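Local coordinates for outer membrane porin protein 32 (Delftia acidovorans, PDB 2FGQ), which forms trimeric, anion-selective channels across the bacterial outer membrane and binds malate inside the pore, at residues D93-P96 / T97-K100; S103-L106 / F107-G111. All coordinates share one frame; numbering follows the deposited sequence.

Interaction 1: residues D93-P96 / T97-K100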
# COMPACT_ATOMS: atom_id res chain seq x y z
N ASP A 93 0.19 -14.85 -9.27
CA ASP A 93 1.47 -14.89 -9.96
C ASP A 93 1.20 -14.82 -11.44
O ASP A 93 0.04 -14.93 -11.90
CB ASP A 93 2.12 -16.23 -9.61
CG ASP A 93 3.61 -16.29 -9.85
OD1 ASP A 93 4.28 -15.32 -10.34
OD2 ASP A 93 4.21 -17.36 -9.54
N LEU A 94 2.27 -14.67 -12.18
CA LEU A 94 2.23 -15.03 -13.60
C LEU A 94 1.71 -16.44 -13.79
O LEU A 94 2.08 -17.35 -13.05
CB LEU A 94 3.63 -14.94 -14.23
CG LEU A 94 4.25 -13.54 -14.30
CD1 LEU A 94 5.71 -13.71 -14.64
CD2 LEU A 94 3.53 -12.73 -15.32
N VAL A 95 0.81 -16.62 -14.75
CA VAL A 95 0.38 -17.98 -15.09
C VAL A 95 1.52 -18.66 -15.88
O VAL A 95 2.36 -17.99 -16.43
CB VAL A 95 -0.94 -18.00 -15.89
CG1 VAL A 95 -2.07 -17.43 -15.02
CG2 VAL A 95 -0.85 -17.27 -17.21
N PRO A 96 1.57 -20.00 -15.88
CA PRO A 96 2.72 -20.67 -16.51
C PRO A 96 2.91 -20.32 -17.97
O PRO A 96 4.04 -20.20 -18.42
CB PRO A 96 2.41 -22.15 -16.32
CG PRO A 96 1.52 -22.20 -15.17
CD PRO A 96 0.67 -20.97 -15.22
N THR A 97 1.82 -20.15 -18.71
CA THR A 97 1.93 -19.84 -20.14
C THR A 97 2.59 -18.48 -20.38
O THR A 97 3.48 -18.38 -21.23
CB THR A 97 0.54 -19.94 -20.80
OG1 THR A 97 -0.46 -19.34 -19.96
CG2 THR A 97 0.17 -21.42 -20.94
N SER A 98 2.23 -17.45 -19.62
CA SER A 98 2.87 -16.16 -19.80
C SER A 98 4.29 -16.15 -19.25
O SER A 98 5.19 -15.60 -19.88
CB SER A 98 2.06 -15.03 -19.18
OG SER A 98 2.10 -15.15 -17.78
N GLN A 99 4.50 -16.78 -18.09
CA GLN A 99 5.82 -16.83 -17.47
C GLN A 99 6.85 -17.39 -18.45
O GLN A 99 7.94 -16.84 -18.62
CB GLN A 99 5.81 -17.63 -16.18
CG GLN A 99 7.11 -17.44 -15.41
CD GLN A 99 7.13 -18.15 -14.12
OE1 GLN A 99 6.89 -17.55 -13.08
NE2 GLN A 99 7.46 -19.43 -14.17
N LYS A 100 6.48 -18.45 -19.14
CA LYS A 100 7.44 -19.09 -20.01
C LYS A 100 7.52 -18.42 -21.37
O LYS A 100 8.61 -18.24 -21.91
CB LYS A 100 7.07 -20.56 -20.18
CG LYS A 100 8.16 -21.39 -20.85
CD LYS A 100 9.39 -21.54 -19.98
CE LYS A 100 10.31 -22.67 -20.44
NZ LYS A 100 10.90 -22.38 -21.72
O HOH W 1 6.69 -15.43 -11.46
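L94 and Q99 meet where the chain leaves the short strand 93-94 and winds into the helix 96-101. Their side chains cross at about a right angle, with L94 CB 4.0 Å from Q99 CB and the CD1 branch leading toward Q99 CG. The other branch of L94 heads for S98, L94 CD2 lying 3.7 Å from S98 OG. The close packing is on the V95 side of the turn. V95 occupies the N-cap position and its carbonyl accepts the first helical bond: Q99 N bonds to V95 O at 3.0 Å, almost straight at 169°. K100 N repeats the pattern on P96 O at 3.1 Å, but with its donor tilted from the carbonyl plane. Beside this first turn, V95 CG2 fits against the hydroxyls of T97 and S98, 3.5 Å from T97 OG1 and a little farther from S98 OG. S98 OG sits in the crowded position between its own N and carbonyl carbon (chi1 69°), which folds it back beside V95, and its hydrogen bond goes to I132 O; T97 OG1 is bonded to Y171 OH. Toward the pore the contact is looser. The chain of Q99, extended beyond CG, carries its amide near D93, yet the two oxygens are joined by a water, which donates at 2.7 Å to D93 OD1 and at 2.7 Å to Q99 OE1. R89 steadies the same pair, with NH1 in a salt bridge to D93 OD2 and a hydrogen bond to Q99 OE1. L94, on this partly exposed side, touches the bound D-malate. A strand running into a short helix, in the connection between barrel strands 86-90 and 137-141, belongs to the inward-folded loop L3 that narrows the channel of trimeric porins.

Interaction 2: residues S103-L106 / F107-G111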
# COMPACT_ATOMS: atom_id res chain seq x y z
N SER A 103 9.31 -14.95 -22.16
CA SER A 103 10.78 -14.99 -22.20
C SER A 103 11.36 -14.84 -23.64
O SER A 103 12.53 -14.47 -23.79
CB SER A 103 11.30 -16.28 -21.55
OG SER A 103 11.15 -17.39 -22.45
N TYR A 104 10.55 -15.06 -24.67
CA TYR A 104 10.97 -14.92 -26.07
C TYR A 104 10.89 -13.48 -26.61
O TYR A 104 11.37 -13.19 -27.70
CB TYR A 104 10.16 -15.88 -26.96
CG TYR A 104 10.38 -17.29 -26.56
CD1 TYR A 104 11.55 -17.94 -26.90
CD2 TYR A 104 9.45 -17.97 -25.77
CE1 TYR A 104 11.80 -19.20 -26.48
CE2 TYR A 104 9.67 -19.25 -25.37
CZ TYR A 104 10.87 -19.88 -25.71
OH TYR A 104 11.11 -21.18 -25.30
N ASP A 105 10.27 -12.59 -25.85
CA ASP A 105 10.20 -11.19 -26.18
C ASP A 105 11.49 -10.51 -25.75
O ASP A 105 11.82 -10.50 -24.57
CB ASP A 105 9.03 -10.61 -25.40
CG ASP A 105 8.68 -9.20 -25.75
OD1 ASP A 105 9.33 -8.51 -26.54
OD2 ASP A 105 7.65 -8.71 -25.22
N LEU A 106 12.21 -9.92 -26.69
CA LEU A 106 13.49 -9.30 -26.36
C LEU A 106 13.39 -8.03 -25.53
O LEU A 106 14.39 -7.60 -24.95
CB LEU A 106 14.23 -9.01 -27.65
CG LEU A 106 15.17 -10.07 -28.21
CD1 LEU A 106 14.97 -11.45 -27.70
CD2 LEU A 106 15.16 -9.97 -29.69
N PHE A 107 12.17 -7.48 -25.47
CA PHE A 107 11.88 -6.27 -24.71
C PHE A 107 11.13 -6.61 -23.43
O PHE A 107 10.68 -5.71 -22.73
CB PHE A 107 11.08 -5.30 -25.57
CG PHE A 107 11.92 -4.66 -26.61
CD1 PHE A 107 12.68 -3.55 -26.30
CD2 PHE A 107 12.00 -5.19 -27.87
CE1 PHE A 107 13.46 -2.96 -27.26
CE2 PHE A 107 12.82 -4.61 -28.84
CZ PHE A 107 13.54 -3.51 -28.53
N SER A 108 11.01 -7.90 -23.15
CA SER A 108 10.63 -8.36 -21.79
C SER A 108 9.25 -7.90 -21.37
O SER A 108 9.02 -7.61 -20.17
CB SER A 108 11.65 -7.91 -20.76
OG SER A 108 12.98 -8.14 -21.18
N ALA A 109 8.34 -7.85 -22.33
CA ALA A 109 6.95 -7.59 -22.08
C ALA A 109 6.78 -6.26 -21.37
O ALA A 109 5.80 -6.07 -20.67
CB ALA A 109 6.29 -8.74 -21.26
N THR A 110 7.68 -5.31 -21.59
CA THR A 110 7.50 -3.96 -21.01
C THR A 110 8.06 -2.91 -21.95
O THR A 110 8.73 -3.24 -22.93
CB THR A 110 8.14 -3.84 -19.58
OG1 THR A 110 7.71 -2.64 -18.94
CG2 THR A 110 9.62 -3.72 -19.62
N GLY A 111 7.73 -1.65 -21.68
CA GLY A 111 8.18 -0.55 -22.50
C GLY A 111 7.30 -0.35 -23.71
O GLY A 111 6.25 -0.99 -23.85
O HOH W 2 11.73 -11.26 -21.92
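The contact is a local Asx turn, D105 OD1 to F107 N, overlapping a beta turn, with OD2 of the same carboxylate also holding A109 N; it is set in the part of the porin constriction loop that follows helix 96-101 inside the barrel. The type I beta turn from D105 to S108 is closed by S108 N on D105 O at 3.1 Å, and a type I' turn from F107 to T110 overlaps it, closed in turn by T110 N on F107 O. S108 and A109 form the middle of the second turn, both in left-handed backbone conformation. With CG anti to the backbone nitrogen (chi1 -172°), D105 turns its carboxylate back over the bend, where each oxygen takes a different amide. D105 OD1 receives F107 N at 3.2 Å and D105 OD2 receives A109 N at 3.1 Å, both from above the carboxylate plane. OD2 also accepts a bond from F115 N, which fastens the turn to a later part of the same loop. Without the carboxylate, as with an alanine here, the amides of F107, A109 and F115 would probably lose their shared acceptor group and the second turn be less firmly tied to the first. The turn is anchored to its surroundings by F107, which packs against P114 and strand 253-264, and by L106 O, bonded to K256 NZ. A109, displayed at the pore side by the second turn, touches the bound D-malate. On the exposed flank a water donates to D105 O at 2.8 Å and accepts a weak bond from S108 OG. At the buried end, D105 OD1 lies at the edge of the F107 ring, near its plane, and 3.8 Å from F107 CB.

In the fold
Both contacts are local, within one loop folded into the porin barrel, in series along the chain with centres about 13 Å apart. Interaction 1 is the more buried, its tight side facing barrel strands 137-141 and 171-179; interaction 2 is partly exposed and leans on strands 218-230 and 253-264. The chemistry follows: residues 93-100 rely on helical backbone bonds and apolar packing, with the aspartate bridged by water and held by arginine, whereas in 103-111 an aspartate grips backbone amides directly in a stretch of turns that follows a short 3-10 segment. Each contributes one residue, L94 and A109, to the D-malate pocket.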